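Local coordinates for haloacid dehalogenase domain protein hydrolase (Planctomyces limnophilus, PDB 4OVY) that is probably a haloacid dehalogenase-like hydrolase, perhaps a phosphatase, and holds a calcium ion in its likely active site, at residues Val39-Asp44 and Met230-Ser235; Asp212-Pro217 and Asp238-Glu243; Arg226-Ala231 and Leu242-Ser247; Gly254-His259 and Gly275-Ala280. All blocks are in the same frame, centred on the assembly; numbering follows the deposited sequence.

Contact 1: residues Val39-Asp44 and Met230-Ser235; sequences VTFDND and MAVGNS. With CA (calcium ion), chain J; EDO (1,2-ethanediol), chain H.
T40 pairs with M230 and V232 where strands 38-41 and 230-233 run parallel, their short axes 8° apart. T40 N gives a hydrogen bond to M230 O at 3.1 Å, and V232 N one to T40 O. D42 N bonds V232 O at 3.0 Å.

The apolar contacts form two side-by-side pairs on one face of the sheet. V39 CG2 meets CB of M230, a selenomethionine, at 3.7 Å. CE2 of the F41 ring meets V232 CG2 at 3.6 Å. Helix 141-152 packs on F41 and V232. On the other face T40 OG1 rests on A231 CB at 3.4 Å, buried and with no polar partner in the model.

Past the strand ends the oxygens gather on calcium. D42 CG is anti to its backbone N (chi1 -163°), on the side chain that carries OD2 to the ion at 2.3 Å. N234 OD1 binds it at 2.4 Å and D44 through its backbone O. Two waters also bind, one at a long distance. D42 OD1 is salt-bridged to K216. N234 OD1 also accepts a bond from T46. D42, D44 and T46 are consistent with the HAD-family DxDxT motif.

D44 O and N234 OD1 lie 3.1 Å apart without a hydrogen bond; their shared cation probably offsets the repulsion.

Contact 2: residues Asp212-Pro217 and Asp238-Glu243; sequences DQAGKP and DYEMLE. With EDO (1,2-ethanediol), chain H.
K216 and D238 form the polar link. K216 NZ bonds D238 OD1 at 2.8 Å in a salt bridge, meeting it nearly along the C-O axis. The lysine chain is extended beyond CG, with NZ anti to CG at chi4 -167°. NZ also bonds V160 O, and D42 is its second negative partner. D238 OD2 takes the N-H groups of N234 and S235. D238 is a calcium-binding residue of this protein, though it does not bind the ion in this chain.

A water adds a second polar bridge. It donates to Q213 O at 2.7 Å and accepts from M241 N at 2.9 Å.

The first segment makes a type II' turn from D212 to G215 and enters helix 215-223. K216 is probably the motif III lysine of the HAD fold, and D238 one of its motif IV acids, just before helix 239-246.

Packing fills the rest. E240 bends at chi2 (93°), and its carboxylate lies against the Q213-A214 peptide, with CD 3.4 Å from A214 N. An alanine in place of E240 would probably leave that peptide without its cover and open a gap beside A214. The P217 ring crosses the E240 side chain obliquely, with P217 CG 3.7 Å from E240 CB. K216 CB meets CB of M241, a selenomethionine, at 4.0 Å. Y192 of the second subunit packs on P217 and E240.

Contact 3: residues Arg226-Ala231 and Leu242-Ser247; sequences RRPVMA and LEYVTS
The chain of segment 226-231 passes the end of helix 239-246 with P228 CA 5.9 Å from V245 CA, then enters strand 230-233, where A231 CA is 6.0 Å from L242 CA. This is the strand-to-helix packing of a beta-alpha-beta unit that continues into strand 253-260.

R227 lies on one side of the Y244 ring. Its CG sits over the ring face, 4.0 Å from the Y244 centroid, a CH-pi contact. The chain then bends, with NE turned at chi3 -53°. R227 NH2 gives a hydrogen bond to Y244 O at 2.8 Å, in the carbonyl plane on a lone pair, at 163°. The guanidinium is tilted 43° to the ring.

P228 crosses both Y244 and V245 at about a right angle. P228 CB meets V245 CG2 at 3.8 Å. The same methyl touches A231 CB at 3.9 Å, while L242 CD2 reaches A231 O at 3.5 Å. Helix 215-223 and L201 of the second subunit also pack on Y244.

A water donates to both P228 O and V245 O, at 2.8 Å from P228 O. Y244 O lies in the last turn of the helix, where the helix dipole would probably favour the cationic R227.

Contact 4: residues Gly254-His259 and Gly275-Ala280; sequences GLIVHH and GRLDRA
I256 meets L277 and A280, and H258 touches L277, across two backbones that do not hydrogen-bond to each other. The nearest CA pairs are wide: H258 to L277 at 8.0 Å and I256 to A280 at 8.3 Å. Segment 254-259 is extended, in strand 253-260 of the central sheet. Segment 275-280 is a loop that enters helix 279-287 at R279. D278 holds the N-cap position, but its side chain makes no capping bond. The carboxylate of D236 instead accepts the N-H groups of D278, R279 and A280.

The side chains make the contact. I256 uses both branches. CG2 meets L277 CD2 at 3.8 Å. CD1, anti to CA at chi2 168°, reaches A280, 3.8 Å from A280 O and 4.2 Å from A280 CB. L277 and I256 cross obliquely. L277 CG is anti to its backbone N at chi1 174°, which carries the leucine branch toward I256 CG2. L277 CD2 also touches CD2 of the H258 imidazole at 3.9 Å, the two side chains crossing at about a right angle. The ring is tied at its NE2 to D269. An alanine at I256 would probably leave A280 CB without its methyl neighbour and L277 CD2 with H258 as its one remaining side-chain contact across the segments, opening a gap between strand and helix. L242 and W289 also pack on I256.

The join between strand and helix start has no hydrogen bond or salt bridge between the segments and is mainly apolar. V257 O lies within it, 4.3 Å from L277 CD2, and has no partner in the model, so its burial is likely to carry some cost.

How the contacts relate
Contacts 1 and 2 meet at the calcium site. D42 OD1 of contact 1 is 3.1 Å from K216 NZ of contact 2, and D42 OD2 lies 3.1 Å from D238 OD2. One ethanediol touches D44 and, weakly, D212. Contact 3 shares M230 and A231 with contact 1, and L242 and E243 with contact 2. It packs helix 239-246 on the beginning of strand 230-233, away from the metal end; the L242 side chain is about 10 Å from the ion. Contact 4 adds the neighbouring strand: V257 N lies 2.8 Å from G233 O, a probable hydrogen bond. The V257 side chain is about 8 Å from the calcium ion. L242 CD1 meets I256 CG1 at 3.9 Å, linking contacts 2 and 3 to contact 4.

Contact 1: residues Val39-Asp44 and Met230-Ser235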
# COMPACT_ATOMS: atom_id res chain seq x y z
N VAL A 39 -0.70 -13.46 -2.38
CA VAL A 39 0.06 -14.29 -1.45
C VAL A 39 1.04 -13.43 -0.66
O VAL A 39 1.71 -12.57 -1.23
CB VAL A 39 0.79 -15.46 -2.16
CG1 VAL A 39 1.72 -14.97 -3.25
CG2 VAL A 39 1.56 -16.31 -1.15
N THR A 40 1.09 -13.66 0.66
CA THR A 40 1.93 -12.87 1.55
C THR A 40 3.00 -13.73 2.22
O THR A 40 2.73 -14.84 2.69
CB THR A 40 1.11 -12.15 2.64
OG1 THR A 40 0.29 -13.10 3.34
CG2 THR A 40 0.24 -11.08 2.03
N PHE A 41 4.22 -13.20 2.25
CA PHE A 41 5.37 -13.84 2.86
C PHE A 41 5.96 -12.94 3.94
O PHE A 41 6.16 -11.75 3.71
CB PHE A 41 6.48 -14.06 1.83
CG PHE A 41 6.12 -15.03 0.74
CD1 PHE A 41 5.41 -14.62 -0.38
CD2 PHE A 41 6.52 -16.35 0.81
CE1 PHE A 41 5.08 -15.51 -1.38
CE2 PHE A 41 6.20 -17.26 -0.19
CZ PHE A 41 5.48 -16.83 -1.29
N ASP A 42 6.28 -13.51 5.09
CA ASP A 42 7.24 -12.86 5.98
C ASP A 42 8.61 -12.87 5.27
O ASP A 42 8.82 -13.64 4.32
CB ASP A 42 7.32 -13.60 7.31
CG ASP A 42 7.97 -12.78 8.41
OD1 ASP A 42 8.28 -11.58 8.23
OD2 ASP A 42 8.18 -13.34 9.48
N ASN A 43 9.52 -12.02 5.72
CA ASN A 43 10.88 -11.98 5.17
C ASN A 43 11.88 -12.73 6.07
O ASN A 43 12.31 -13.83 5.74
CB ASN A 43 11.33 -10.53 4.94
CG ASN A 43 12.67 -10.44 4.22
OD1 ASN A 43 12.99 -11.27 3.37
ND2 ASN A 43 13.45 -9.42 4.56
N ASP A 44 12.22 -12.13 7.21
CA ASP A 44 13.19 -12.73 8.15
C ASP A 44 12.76 -14.15 8.52
O ASP A 44 11.67 -14.34 9.02
CB ASP A 44 13.28 -11.90 9.43
CG ASP A 44 13.80 -10.49 9.21
OD1 ASP A 44 14.58 -10.25 8.26
OD2 ASP A 44 13.43 -9.61 10.01
N MSE A 230 -3.13 -17.13 0.21
CA MSE A 230 -2.02 -17.94 0.71
C MSE A 230 -1.08 -17.08 1.51
O MSE A 230 -0.97 -15.89 1.26
CB MSE A 230 -1.32 -18.55 -0.51
CG MSE A 230 -0.20 -19.51 -0.16
SE MSE A 230 0.46 -20.24 -1.88
CE MSE A 230 2.18 -20.96 -1.23
N ALA A 231 -0.43 -17.69 2.49
CA ALA A 231 0.57 -16.99 3.30
C ALA A 231 1.62 -17.96 3.78
O ALA A 231 1.33 -19.12 4.07
CB ALA A 231 -0.08 -16.29 4.48
N VAL A 232 2.85 -17.47 3.86
CA VAL A 232 3.97 -18.24 4.38
C VAL A 232 4.71 -17.43 5.43
O VAL A 232 5.06 -16.27 5.21
CB VAL A 232 4.95 -18.66 3.27
CG1 VAL A 232 5.99 -19.63 3.83
CG2 VAL A 232 4.21 -19.27 2.08
N GLY A 233 4.93 -18.05 6.58
CA GLY A 233 5.66 -17.43 7.68
C GLY A 233 6.59 -18.45 8.31
O GLY A 233 6.79 -19.54 7.75
N ASN A 234 7.17 -18.11 9.45
CA ASN A 234 8.05 -19.04 10.17
C ASN A 234 8.02 -18.90 11.70
O ASN A 234 8.60 -19.74 12.38
CB ASN A 234 9.49 -18.87 9.72
CG ASN A 234 10.10 -17.58 10.22
OD1 ASN A 234 9.67 -16.50 9.84
ND2 ASN A 234 11.10 -17.69 11.09
N SER A 235 7.38 -17.87 12.23
CA SER A 235 7.46 -17.62 13.67
C SER A 235 6.09 -17.31 14.25
O SER A 235 5.10 -17.15 13.54
CB SER A 235 8.42 -16.47 13.93
OG SER A 235 7.81 -15.22 13.65
CA CA J . 9.90 -14.26 10.73
C1 EDO H . 11.82 -8.49 12.40
O1 EDO H . 11.39 -9.58 11.57
C2 EDO H . 11.05 -8.49 13.71
O2 EDO H . 9.67 -8.78 13.47
O HOH W 1 7.52 -13.38 11.97
O HOH W 2 11.05 -13.85 12.42

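Contact 2: residues Asp212-Pro217 and Asp238-Glu243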
# COMPACT_ATOMS: atom_id res chain seq x y z
N ASP A 212 3.72 -6.37 12.91
CA ASP A 212 3.99 -7.69 13.49
C ASP A 212 2.82 -8.18 14.32
O ASP A 212 1.99 -7.38 14.78
CB ASP A 212 5.27 -7.65 14.32
CG ASP A 212 5.92 -9.03 14.51
OD1 ASP A 212 5.56 -10.00 13.80
OD2 ASP A 212 6.80 -9.14 15.38
N GLN A 213 2.75 -9.50 14.50
CA GLN A 213 1.70 -10.15 15.28
C GLN A 213 0.32 -9.74 14.74
O GLN A 213 0.08 -9.85 13.54
CB GLN A 213 1.87 -9.85 16.78
CG GLN A 213 3.27 -10.13 17.30
CD GLN A 213 3.46 -9.62 18.72
OE1 GLN A 213 2.82 -10.10 19.65
NE2 GLN A 213 4.35 -8.66 18.87
N ALA A 214 -0.58 -9.23 15.59
CA ALA A 214 -1.91 -8.84 15.13
C ALA A 214 -1.88 -7.60 14.23
O ALA A 214 -2.89 -7.25 13.63
CB ALA A 214 -2.86 -8.63 16.30
N GLY A 215 -0.73 -6.92 14.16
CA GLY A 215 -0.53 -5.87 13.19
C GLY A 215 -0.52 -6.36 11.75
O GLY A 215 -0.84 -5.58 10.85
N LYS A 216 -0.15 -7.62 11.50
CA LYS A 216 -0.01 -8.08 10.11
C LYS A 216 -1.33 -8.10 9.33
O LYS A 216 -1.38 -7.59 8.21
CB LYS A 216 0.76 -9.41 10.02
CG LYS A 216 2.24 -9.26 10.39
CD LYS A 216 3.11 -10.42 9.92
CE LYS A 216 4.57 -10.17 10.28
NZ LYS A 216 5.50 -11.10 9.59
N PRO A 217 -2.40 -8.65 9.92
CA PRO A 217 -3.69 -8.56 9.21
C PRO A 217 -4.15 -7.11 9.00
O PRO A 217 -4.78 -6.81 7.99
CB PRO A 217 -4.65 -9.33 10.11
CG PRO A 217 -3.79 -10.26 10.88
CD PRO A 217 -2.48 -9.54 11.09
N ASP A 238 3.91 -14.51 13.03
CA ASP A 238 3.10 -14.75 11.83
C ASP A 238 1.74 -15.41 12.10
O ASP A 238 0.98 -15.64 11.15
CB ASP A 238 3.89 -15.63 10.86
CG ASP A 238 5.14 -14.95 10.35
OD1 ASP A 238 5.02 -13.80 9.87
OD2 ASP A 238 6.23 -15.56 10.41
N TYR A 239 1.44 -15.68 13.36
CA TYR A 239 0.23 -16.45 13.72
C TYR A 239 -1.04 -15.80 13.18
O TYR A 239 -1.84 -16.46 12.54
CB TYR A 239 0.12 -16.61 15.25
CG TYR A 239 -0.89 -17.65 15.71
CD1 TYR A 239 -2.26 -17.41 15.62
CD2 TYR A 239 -0.48 -18.85 16.28
CE1 TYR A 239 -3.19 -18.35 16.04
CE2 TYR A 239 -1.40 -19.79 16.72
CZ TYR A 239 -2.75 -19.54 16.59
OH TYR A 239 -3.69 -20.45 17.01
N GLU A 240 -1.23 -14.51 13.46
CA GLU A 240 -2.43 -13.81 13.02
C GLU A 240 -2.53 -13.70 11.49
O GLU A 240 -3.61 -13.84 10.94
CB GLU A 240 -2.55 -12.43 13.67
CG GLU A 240 -2.85 -12.49 15.17
CD GLU A 240 -1.61 -12.45 16.06
OE1 GLU A 240 -0.49 -12.75 15.58
OE2 GLU A 240 -1.78 -12.11 17.26
N MSE A 241 -1.40 -13.48 10.81
CA MSE A 241 -1.41 -13.45 9.34
C MSE A 241 -1.91 -14.78 8.79
O MSE A 241 -2.78 -14.81 7.92
CB MSE A 241 -0.04 -13.10 8.77
CG MSE A 241 -0.04 -13.25 7.25
SE MSE A 241 1.71 -12.79 6.48
CE MSE A 241 2.77 -14.33 7.12
N LEU A 242 -1.36 -15.90 9.27
CA LEU A 242 -1.77 -17.22 8.79
C LEU A 242 -3.24 -17.51 9.11
O LEU A 242 -3.99 -18.00 8.27
CB LEU A 242 -0.87 -18.31 9.38
CG LEU A 242 0.61 -18.25 8.97
CD1 LEU A 242 1.47 -19.13 9.88
CD2 LEU A 242 0.80 -18.65 7.53
N GLU A 243 -3.65 -17.18 10.34
CA GLU A 243 -5.03 -17.39 10.78
C GLU A 243 -6.03 -16.60 9.92
O GLU A 243 -7.08 -17.12 9.52
CB GLU A 243 -5.16 -16.99 12.25
CG GLU A 243 -6.50 -17.25 12.89
CD GLU A 243 -6.46 -16.97 14.37
OE1 GLU A 243 -6.24 -15.80 14.75
OE2 GLU A 243 -6.62 -17.92 15.17
C1 EDO H . 11.82 -8.49 12.40
O1 EDO H . 11.39 -9.58 11.57
C2 EDO H . 11.05 -8.49 13.71
O2 EDO H . 9.67 -8.78 13.47
O HOH W 3 0.76 -12.14 12.25

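Contact 3: residues Arg226-Ala231 and Leu242-Ser247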
# COMPACT_ATOMS: atom_id res chain seq x y z
N ARG A 226 -7.40 -6.63 0.58
CA ARG A 226 -7.88 -7.98 0.23
C ARG A 226 -7.37 -8.97 1.28
O ARG A 226 -6.30 -8.80 1.81
CB ARG A 226 -7.32 -8.42 -1.14
CG ARG A 226 -7.71 -7.60 -2.37
CD ARG A 226 -6.95 -8.11 -3.60
NE ARG A 226 -7.31 -7.47 -4.89
CZ ARG A 226 -8.43 -7.70 -5.57
NH1 ARG A 226 -8.64 -7.09 -6.74
NH2 ARG A 226 -9.36 -8.53 -5.10
N ARG A 227 -8.13 -10.03 1.53
CA ARG A 227 -7.62 -11.16 2.29
C ARG A 227 -6.78 -12.02 1.33
O ARG A 227 -7.30 -12.44 0.29
CB ARG A 227 -8.77 -11.99 2.86
CG ARG A 227 -8.32 -13.09 3.82
CD ARG A 227 -9.44 -14.08 4.10
NE ARG A 227 -10.67 -13.42 4.53
CZ ARG A 227 -11.04 -13.19 5.80
NH1 ARG A 227 -12.19 -12.59 6.04
NH2 ARG A 227 -10.27 -13.56 6.83
N PRO A 228 -5.50 -12.27 1.66
CA PRO A 228 -4.71 -13.15 0.79
C PRO A 228 -5.27 -14.57 0.74
O PRO A 228 -5.93 -15.00 1.68
CB PRO A 228 -3.32 -13.14 1.44
CG PRO A 228 -3.28 -11.87 2.25
CD PRO A 228 -4.69 -11.69 2.74
N VAL A 229 -5.01 -15.28 -0.35
CA VAL A 229 -5.43 -16.67 -0.47
C VAL A 229 -4.33 -17.65 -0.04
O VAL A 229 -4.58 -18.86 0.08
CB VAL A 229 -5.93 -17.01 -1.89
CG1 VAL A 229 -7.06 -16.06 -2.27
CG2 VAL A 229 -4.79 -16.95 -2.89
N MSE A 230 -3.13 -17.13 0.21
CA MSE A 230 -2.02 -17.94 0.71
C MSE A 230 -1.08 -17.08 1.51
O MSE A 230 -0.97 -15.89 1.26
CB MSE A 230 -1.32 -18.55 -0.51
CG MSE A 230 -0.20 -19.51 -0.16
SE MSE A 230 0.46 -20.24 -1.88
CE MSE A 230 2.18 -20.96 -1.23
N ALA A 231 -0.43 -17.69 2.49
CA ALA A 231 0.57 -16.99 3.30
C ALA A 231 1.62 -17.96 3.78
O ALA A 231 1.33 -19.12 4.07
CB ALA A 231 -0.08 -16.29 4.48
N LEU A 242 -1.36 -15.90 9.27
CA LEU A 242 -1.77 -17.22 8.79
C LEU A 242 -3.24 -17.51 9.11
O LEU A 242 -3.99 -18.00 8.27
CB LEU A 242 -0.87 -18.31 9.38
CG LEU A 242 0.61 -18.25 8.97
CD1 LEU A 242 1.47 -19.13 9.88
CD2 LEU A 242 0.80 -18.65 7.53
N GLU A 243 -3.65 -17.18 10.34
CA GLU A 243 -5.03 -17.39 10.78
C GLU A 243 -6.03 -16.60 9.92
O GLU A 243 -7.08 -17.12 9.52
CB GLU A 243 -5.16 -16.99 12.25
CG GLU A 243 -6.50 -17.25 12.89
CD GLU A 243 -6.46 -16.97 14.37
OE1 GLU A 243 -6.24 -15.80 14.75
OE2 GLU A 243 -6.62 -17.92 15.17
N TYR A 244 -5.69 -15.35 9.64
CA TYR A 244 -6.50 -14.47 8.82
C TYR A 244 -6.75 -15.08 7.44
O TYR A 244 -7.85 -14.99 6.90
CB TYR A 244 -5.80 -13.10 8.71
CG TYR A 244 -6.49 -12.07 7.84
CD1 TYR A 244 -7.83 -11.73 8.04
CD2 TYR A 244 -5.78 -11.39 6.85
CE1 TYR A 244 -8.45 -10.78 7.25
CE2 TYR A 244 -6.40 -10.44 6.06
CZ TYR A 244 -7.72 -10.13 6.26
OH TYR A 244 -8.32 -9.17 5.47
N VAL A 245 -5.72 -15.73 6.91
CA VAL A 245 -5.78 -16.36 5.59
C VAL A 245 -6.50 -17.72 5.58
O VAL A 245 -7.25 -18.02 4.64
CB VAL A 245 -4.35 -16.51 5.01
CG1 VAL A 245 -4.33 -17.41 3.78
CG2 VAL A 245 -3.79 -15.13 4.67
N THR A 246 -6.29 -18.53 6.62
CA THR A 246 -6.74 -19.93 6.60
C THR A 246 -8.02 -20.24 7.37
O THR A 246 -8.69 -21.22 7.05
CB THR A 246 -5.66 -20.88 7.15
OG1 THR A 246 -5.46 -20.63 8.54
CG2 THR A 246 -4.34 -20.73 6.39
N SER A 247 -8.34 -19.45 8.39
CA SER A 247 -9.39 -19.82 9.36
C SER A 247 -10.77 -19.29 9.01
O SER A 247 -10.93 -18.54 8.05
CB SER A 247 -8.99 -19.36 10.77
OG SER A 247 -7.83 -20.05 11.21
O HOH W 4 -7.91 -16.82 2.33

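Contact 4: residues Gly254-His259 and Gly275-Ala280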
# COMPACT_ATOMS: atom_id res chain seq x y z
N GLY A 254 -1.87 -21.94 4.36
CA GLY A 254 -0.81 -21.39 5.20
C GLY A 254 0.33 -22.39 5.37
O GLY A 254 0.10 -23.58 5.62
N LEU A 255 1.56 -21.89 5.23
CA LEU A 255 2.73 -22.71 5.47
C LEU A 255 3.68 -22.06 6.46
O LEU A 255 3.74 -20.83 6.57
CB LEU A 255 3.47 -23.01 4.16
CG LEU A 255 2.63 -23.82 3.15
CD1 LEU A 255 2.26 -22.94 1.97
CD2 LEU A 255 3.37 -25.05 2.67
N ILE A 256 4.43 -22.91 7.15
CA ILE A 256 5.41 -22.48 8.13
C ILE A 256 6.78 -23.06 7.77
O ILE A 256 6.92 -24.27 7.58
CB ILE A 256 5.03 -22.95 9.54
CG1 ILE A 256 3.75 -22.23 10.00
CG2 ILE A 256 6.18 -22.70 10.52
CD1 ILE A 256 3.14 -22.83 11.25
N VAL A 257 7.79 -22.20 7.69
CA VAL A 257 9.16 -22.64 7.48
C VAL A 257 9.76 -23.00 8.84
O VAL A 257 9.97 -22.12 9.69
CB VAL A 257 10.02 -21.55 6.80
CG1 VAL A 257 11.45 -22.04 6.59
CG2 VAL A 257 9.40 -21.11 5.48
N HIS A 258 10.03 -24.29 9.03
CA HIS A 258 10.59 -24.82 10.27
C HIS A 258 12.09 -25.03 10.11
O HIS A 258 12.55 -25.82 9.28
CB HIS A 258 9.89 -26.13 10.64
CG HIS A 258 10.17 -26.62 12.03
ND1 HIS A 258 9.86 -27.89 12.46
CD2 HIS A 258 10.76 -26.00 13.09
CE1 HIS A 258 10.22 -28.04 13.72
NE2 HIS A 258 10.77 -26.91 14.13
N HIS A 259 12.86 -24.33 10.93
CA HIS A 259 14.32 -24.37 10.87
C HIS A 259 14.87 -25.55 11.65
O HIS A 259 15.12 -25.45 12.86
CB HIS A 259 14.89 -23.06 11.37
CG HIS A 259 14.54 -21.90 10.50
ND1 HIS A 259 15.43 -21.33 9.62
CD2 HIS A 259 13.37 -21.23 10.32
CE1 HIS A 259 14.84 -20.35 8.97
NE2 HIS A 259 13.58 -20.27 9.37
N GLY A 275 13.02 -15.12 15.70
CA GLY A 275 12.15 -16.02 14.95
C GLY A 275 11.59 -17.17 15.78
O GLY A 275 11.46 -18.30 15.29
N ARG A 276 11.26 -16.88 17.04
CA ARG A 276 10.70 -17.90 17.93
C ARG A 276 9.44 -18.51 17.33
O ARG A 276 8.52 -17.79 16.92
CB ARG A 276 10.38 -17.32 19.31
CG ARG A 276 10.07 -18.39 20.36
CD ARG A 276 9.64 -17.79 21.69
NE ARG A 276 10.60 -16.81 22.19
CZ ARG A 276 11.69 -17.08 22.92
NH1 ARG A 276 12.00 -18.33 23.25
NH2 ARG A 276 12.48 -16.09 23.31
N LEU A 277 9.42 -19.83 17.27
CA LEU A 277 8.32 -20.60 16.72
C LEU A 277 7.91 -21.62 17.78
O LEU A 277 8.69 -22.50 18.13
CB LEU A 277 8.76 -21.32 15.44
CG LEU A 277 7.74 -22.28 14.81
CD1 LEU A 277 6.45 -21.55 14.44
CD2 LEU A 277 8.33 -23.00 13.61
N ASP A 278 6.69 -21.49 18.28
CA ASP A 278 6.22 -22.28 19.41
C ASP A 278 4.72 -22.47 19.33
O ASP A 278 4.25 -23.55 19.00
CB ASP A 278 6.64 -21.60 20.71
CG ASP A 278 6.17 -22.34 21.96
OD1 ASP A 278 5.83 -23.54 21.91
OD2 ASP A 278 6.16 -21.69 23.02
N ARG A 279 3.96 -21.40 19.59
CA ARG A 279 2.50 -21.48 19.56
C ARG A 279 1.97 -21.86 18.17
O ARG A 279 1.04 -22.67 18.05
CB ARG A 279 1.89 -20.15 20.01
CG ARG A 279 2.41 -19.61 21.34
CD ARG A 279 2.28 -20.63 22.46
NE ARG A 279 2.90 -20.17 23.69
CZ ARG A 279 2.96 -20.90 24.80
NH1 ARG A 279 2.44 -22.12 24.84
NH2 ARG A 279 3.55 -20.40 25.89
N ALA A 280 2.56 -21.29 17.13
CA ALA A 280 2.14 -21.58 15.76
C ALA A 280 2.43 -23.02 15.37
O ALA A 280 1.66 -23.63 14.63
CB ALA A 280 2.80 -20.61 14.78